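Local structure of methyl-accepting chemotaxis protein, putative (Geobacter sulfurreducens, 3OOV) at residues L21-E26 with V52-G56; V116-I120 with I149-A153. The protein is a putative methyl-accepting chemotaxis protein whose GAF domain, present in this fragment, probably serves as a sensory or regulatory module in bacterial signalling. All blocks are in the same frame, centred on the assembly; numbering follows the deposited sequence.

Interaction 1. Residues L21-E26 with V52-G56. With GOL (glycerol), chain D.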
loop_
_atom_site.group_PDB
_atom_site.type_symbol
_atom_site.label_atom_id
_atom_site.label_comp_id
_atom_site.label_asym_id
_atom_site.label_seq_id
_atom_site.Cartn_x
_atom_site.Cartn_y
_atom_site.Cartn_z
ATOM N N LEU A 21 17.352 -15.330 2.036
ATOM C CA LEU A 21 16.086 -15.196 1.351
ATOM C C LEU A 21 15.366 -16.559 1.404
ATOM O O LEU A 21 14.206 -16.605 1.793
ATOM C CB LEU A 21 16.319 -14.729 -0.082
ATOM C CG LEU A 21 16.881 -13.294 -0.066
ATOM C CD1 LEU A 21 17.168 -12.823 -1.475
ATOM C CD2 LEU A 21 15.940 -12.270 0.629
ATOM N N ARG A 22 16.088 -17.642 1.121
ATOM C CA ARG A 22 15.478 -18.945 1.216
ATOM C C ARG A 22 14.896 -19.235 2.623
ATOM O O ARG A 22 13.738 -19.661 2.751
ATOM C CB ARG A 22 16.392 -20.056 0.673
ATOM C CG ARG A 22 16.535 -20.038 -0.856
ATOM C CD ARG A 22 17.277 -21.279 -1.400
ATOM N NE ARG A 22 18.549 -21.477 -0.707
ATOM C CZ ARG A 22 19.751 -21.056 -1.132
ATOM N NH1 ARG A 22 19.911 -20.420 -2.294
ATOM N NH2 ARG A 22 20.817 -21.284 -0.373
ATOM N N LEU A 23 15.647 -18.894 3.653
ATOM C CA LEU A 23 15.220 -19.061 5.050
ATOM C C LEU A 23 14.066 -18.170 5.439
ATOM O O LEU A 23 13.175 -18.588 6.222
ATOM C CB LEU A 23 16.362 -18.734 5.999
ATOM C CG LEU A 23 17.513 -19.719 6.151
ATOM C CD1 LEU A 23 18.759 -18.967 6.750
ATOM C CD2 LEU A 23 17.082 -20.952 7.066
ATOM N N CYS A 24 14.061 -16.932 4.933
ATOM C CA CYS A 24 12.864 -16.123 5.076
ATOM C C CYS A 24 11.617 -16.800 4.476
ATOM O O CYS A 24 10.517 -16.700 5.049
ATOM C CB CYS A 24 13.028 -14.762 4.400
ATOM S SG CYS A 24 13.994 -13.618 5.366
ATOM N N ALA A 25 11.769 -17.407 3.316
ATOM C CA ALA A 25 10.640 -17.962 2.611
ATOM C C ALA A 25 10.227 -19.258 3.356
ATOM O O ALA A 25 9.042 -19.490 3.632
ATOM C CB ALA A 25 11.000 -18.239 1.204
ATOM N N GLU A 26 11.219 -20.065 3.751
ATOM C CA GLU A 26 10.992 -21.186 4.686
ATOM C C GLU A 26 10.187 -20.826 5.882
ATOM O O GLU A 26 9.153 -21.449 6.119
ATOM C CB GLU A 26 12.278 -21.950 5.058
ATOM C CG GLU A 26 12.747 -22.795 3.825
ATOM C CD GLU A 26 14.142 -23.525 3.963
ATOM O OE1 GLU A 26 14.707 -23.918 2.890
ATOM O OE2 GLU A 26 14.639 -23.734 5.107
ATOM N N VAL A 52 14.790 -15.958 -6.783
ATOM C CA VAL A 52 15.750 -16.503 -5.809
ATOM C C VAL A 52 15.190 -17.619 -4.911
ATOM O O VAL A 52 15.863 -18.652 -4.663
ATOM C CB VAL A 52 16.351 -15.346 -4.937
ATOM C CG1 VAL A 52 17.242 -15.913 -3.795
ATOM C CG2 VAL A 52 17.165 -14.404 -5.824
ATOM N N ALA A 53 13.962 -17.422 -4.425
ATOM C CA ALA A 53 13.278 -18.395 -3.585
ATOM C C ALA A 53 11.834 -18.541 -4.009
ATOM O O ALA A 53 11.175 -17.579 -4.405
ATOM C CB ALA A 53 13.392 -18.040 -2.102
ATOM N N ALA A 54 11.371 -19.795 -3.985
ATOM C CA ALA A 54 9.986 -20.178 -4.284
ATOM C C ALA A 54 9.716 -21.315 -3.351
ATOM O O ALA A 54 10.335 -22.370 -3.437
ATOM C CB ALA A 54 9.816 -20.610 -5.686
ATOM N N VAL A 55 8.904 -21.077 -2.366
ATOM C CA VAL A 55 8.490 -22.154 -1.518
ATOM C C VAL A 55 6.981 -22.369 -1.811
ATOM O O VAL A 55 6.222 -21.403 -2.149
ATOM C CB VAL A 55 8.889 -21.799 -0.064
ATOM C CG1 VAL A 55 8.416 -22.791 0.869
ATOM C CG2 VAL A 55 10.424 -21.797 0.053
ATOM N N GLY A 56 6.558 -23.627 -1.767
ATOM C CA GLY A 56 5.147 -23.981 -1.911
ATOM C C GLY A 56 4.705 -24.309 -3.321
ATOM O O GLY A 56 3.568 -24.769 -3.527
HETATM C C1 GOL D . 14.270 -23.431 -3.231
HETATM O O1 GOL D . 13.572 -23.381 -4.472
HETATM C C2 GOL D . 13.471 -22.563 -2.269
HETATM O O2 GOL D . 13.333 -21.312 -2.888
HETATM C C3 GOL D . 14.137 -22.386 -0.904
HETATM O O3 GOL D . 13.966 -23.526 -0.096
HETATM O O HOH W 1 18.531 -19.422 -4.252
#
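A classic beta bulge shapes one end of this contact: Val52 and Ala53 both sit opposite Ile39 on the neighbouring strand, and both point toward helix 21-26 instead of alternating. Leu21, in the mt rotamer, extends CD1 to within 3.9 Å of Val52 CG1. Small residues in the middle allow the axes to approach to 7.8 Å: Ala25 CB lies 4.1 Å from Ala53 CB. Val55, in the t rotamer (chi1 176°), places CG2 3.8 Å from Ala25 CB. At the margin, the aliphatic part of Arg22 covers Ala53 (CG to CB 3.9 Å), while its m chi3 turns the guanidinium so that NH1 reaches a water (2.6 Å) also bound to Val52 O (2.8 Å). Glycerol, probably from crystallisation, accepts from Ala54 N through O2 (2.7 Å) and donates from O3 to Glu26 OE1 (3.1 Å). Beneath these polar, water- and glycerol-bound groups, the apolar seam is the helix-on-sheet packing of an alpha/beta GAF fold, with helix 17-31 covering part of one face of the antiparallel sheet.

Interaction 2. Residues V116-I120 with I149-A153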
loop_
_atom_site.group_PDB
_atom_site.type_symbol
_atom_site.label_atom_id
_atom_site.label_comp_id
_atom_site.label_asym_id
_atom_site.label_seq_id
_atom_site.Cartn_x
_atom_site.Cartn_y
_atom_site.Cartn_z
ATOM N N VAL A 116 -0.435 -10.784 -2.243
ATOM C CA VAL A 116 0.275 -9.565 -1.780
ATOM C C VAL A 116 1.693 -9.524 -2.326
ATOM O O VAL A 116 2.467 -10.567 -2.278
ATOM C CB VAL A 116 0.421 -9.654 -0.245
ATOM C CG1 VAL A 116 1.423 -8.610 0.313
ATOM C CG2 VAL A 116 -1.032 -9.495 0.455
ATOM N N ILE A 117 2.064 -8.362 -2.847
ATOM C CA ILE A 117 3.489 -8.084 -3.232
ATOM C C ILE A 117 3.995 -6.989 -2.304
ATOM O O ILE A 117 3.347 -5.940 -2.124
ATOM C CB ILE A 117 3.652 -7.555 -4.660
ATOM C CG1 ILE A 117 2.653 -8.175 -5.670
ATOM C CG2 ILE A 117 5.160 -7.629 -5.064
ATOM C CD1 ILE A 117 2.872 -9.778 -5.949
ATOM N N CYS A 118 5.165 -7.235 -1.749
ATOM C CA CYS A 118 5.726 -6.392 -0.718
ATOM C C CYS A 118 7.197 -6.094 -1.115
ATOM O O CYS A 118 7.920 -7.007 -1.453
ATOM C CB CYS A 118 5.626 -7.088 0.622
ATOM S SG CYS A 118 6.533 -6.192 1.891
ATOM N N PRO A 119 7.594 -4.823 -1.164
ATOM C CA PRO A 119 8.941 -4.485 -1.674
ATOM C C PRO A 119 9.958 -4.804 -0.586
ATOM O O PRO A 119 9.612 -4.759 0.590
ATOM C CB PRO A 119 8.869 -2.964 -1.887
ATOM C CG PRO A 119 7.852 -2.474 -0.732
ATOM C CD PRO A 119 6.845 -3.638 -0.666
ATOM N N ILE A 120 11.173 -5.179 -0.968
ATOM C CA ILE A 120 12.269 -5.279 -0.003
ATOM C C ILE A 120 13.046 -3.974 -0.185
ATOM O O ILE A 120 13.493 -3.666 -1.275
ATOM C CB ILE A 120 13.167 -6.491 -0.325
ATOM C CG1 ILE A 120 12.318 -7.807 -0.220
ATOM C CG2 ILE A 120 14.439 -6.472 0.632
ATOM C CD1 ILE A 120 12.911 -8.995 -0.995
ATOM N N ILE A 149 4.313 -10.167 6.519
ATOM C CA ILE A 149 5.148 -10.277 5.328
ATOM C C ILE A 149 6.171 -9.122 5.354
ATOM O O ILE A 149 7.361 -9.370 5.160
ATOM C CB ILE A 149 4.244 -10.311 4.041
ATOM C CG1 ILE A 149 3.473 -11.648 3.977
ATOM C CG2 ILE A 149 5.040 -10.054 2.692
ATOM C CD1 ILE A 149 2.241 -11.502 2.973
ATOM N N LYS A 150 5.693 -7.908 5.658
ATOM C CA LYS A 150 6.529 -6.710 5.916
ATOM C C LYS A 150 7.577 -6.933 6.956
ATOM O O LYS A 150 8.694 -6.438 6.812
ATOM C CB LYS A 150 5.702 -5.490 6.335
ATOM C CG LYS A 150 5.022 -4.844 5.218
ATOM C CD LYS A 150 4.272 -3.585 5.664
ATOM C CE LYS A 150 5.180 -2.346 5.649
ATOM N NZ LYS A 150 4.308 -1.102 5.791
ATOM N N LEU A 151 7.248 -7.715 7.983
ATOM C CA LEU A 151 8.237 -8.065 8.986
ATOM C C LEU A 151 9.360 -8.888 8.388
ATOM O O LEU A 151 10.534 -8.675 8.761
ATOM C CB LEU A 151 7.590 -8.842 10.125
ATOM C CG LEU A 151 8.271 -9.166 11.458
ATOM C CD1 LEU A 151 8.595 -7.917 12.317
ATOM C CD2 LEU A 151 7.282 -10.059 12.193
ATOM N N PHE A 152 9.040 -9.867 7.533
ATOM C CA PHE A 152 10.093 -10.721 6.936
ATOM C C PHE A 152 10.897 -9.998 5.856
ATOM O O PHE A 152 12.086 -10.297 5.682
ATOM C CB PHE A 152 9.543 -12.054 6.359
ATOM C CG PHE A 152 9.324 -13.122 7.418
ATOM C CD1 PHE A 152 10.088 -14.247 7.436
ATOM C CD2 PHE A 152 8.304 -12.981 8.365
ATOM C CE1 PHE A 152 9.902 -15.236 8.435
ATOM C CE2 PHE A 152 8.117 -13.932 9.340
ATOM C CZ PHE A 152 8.915 -15.073 9.368
ATOM N N ALA A 153 10.236 -9.099 5.105
ATOM C CA ALA A 153 10.927 -8.200 4.159
ATOM C C ALA A 153 11.940 -7.320 4.914
ATOM O O ALA A 153 13.096 -7.173 4.454
ATOM C CB ALA A 153 9.955 -7.346 3.349
#
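This is a buried, apolar helix-on-sheet contact, in which the long C-terminal helix 143-167 rests on strand 115-122 of the antiparallel GAF sheet. The two segments run in nearly the same direction, 25° apart, with their axes 8.4 Å from each other. Strand alternation sorts the side chains: Val116 and Cys118 point toward the helix, whereas Ile117 and Pro119 point away, toward helix 74-82 on the other face. Ile149 supplies the bulk at the start of the helical segment, its CD1 4.0 Å from Val116 CG1 and its CG2 3.7 Å from Cys118 CB. One turn later Ala153, with only a methyl group, lets the backbones draw together, and its CA comes within 5.3 Å of the Ile120 CA. Ala153 CB meets Cys118 SG at 3.9 Å, Pro119 O at 3.8 Å and Ile120 CG1 at 4.3 Å. Cys118 is compact and weakly polar, so it fits between Ile149 and Ala153; its SG also touches Lys150 CG at 3.9 Å. Lys150 thus lends its aliphatic part to the packing, while NZ forms a salt bridge with Asp143 of the second subunit. Because the segments meet through van der Waals contacts, mostly of apolar side chains and with no hydrogen bond or salt bridge between them, complementary shape and the exclusion of water should hold them together, and the one charge at the margin is spent on the dimer interface.

Overall arrangement
The two contacts come in series along the chain, interaction 1 closing before interaction 2 opens, and their centres lie about 13 Å apart. Both rest on one antiparallel sheet, in which strand 48-55 and strand 115-122 are separated by strands 36-42 and 125-133. Helices 17-31 and 143-167 pack against each other as well as on the sheet: Cys24 O meets Phe152 CD1 at 3.4 Å, and Leu21 and Cys24 touch Ala156. Helices from near the start and the end of the chain thus form one layer over the sheet. Interaction 2 also connects this layer to the second subunit through Lys150, whereas no other chain touches interaction 1.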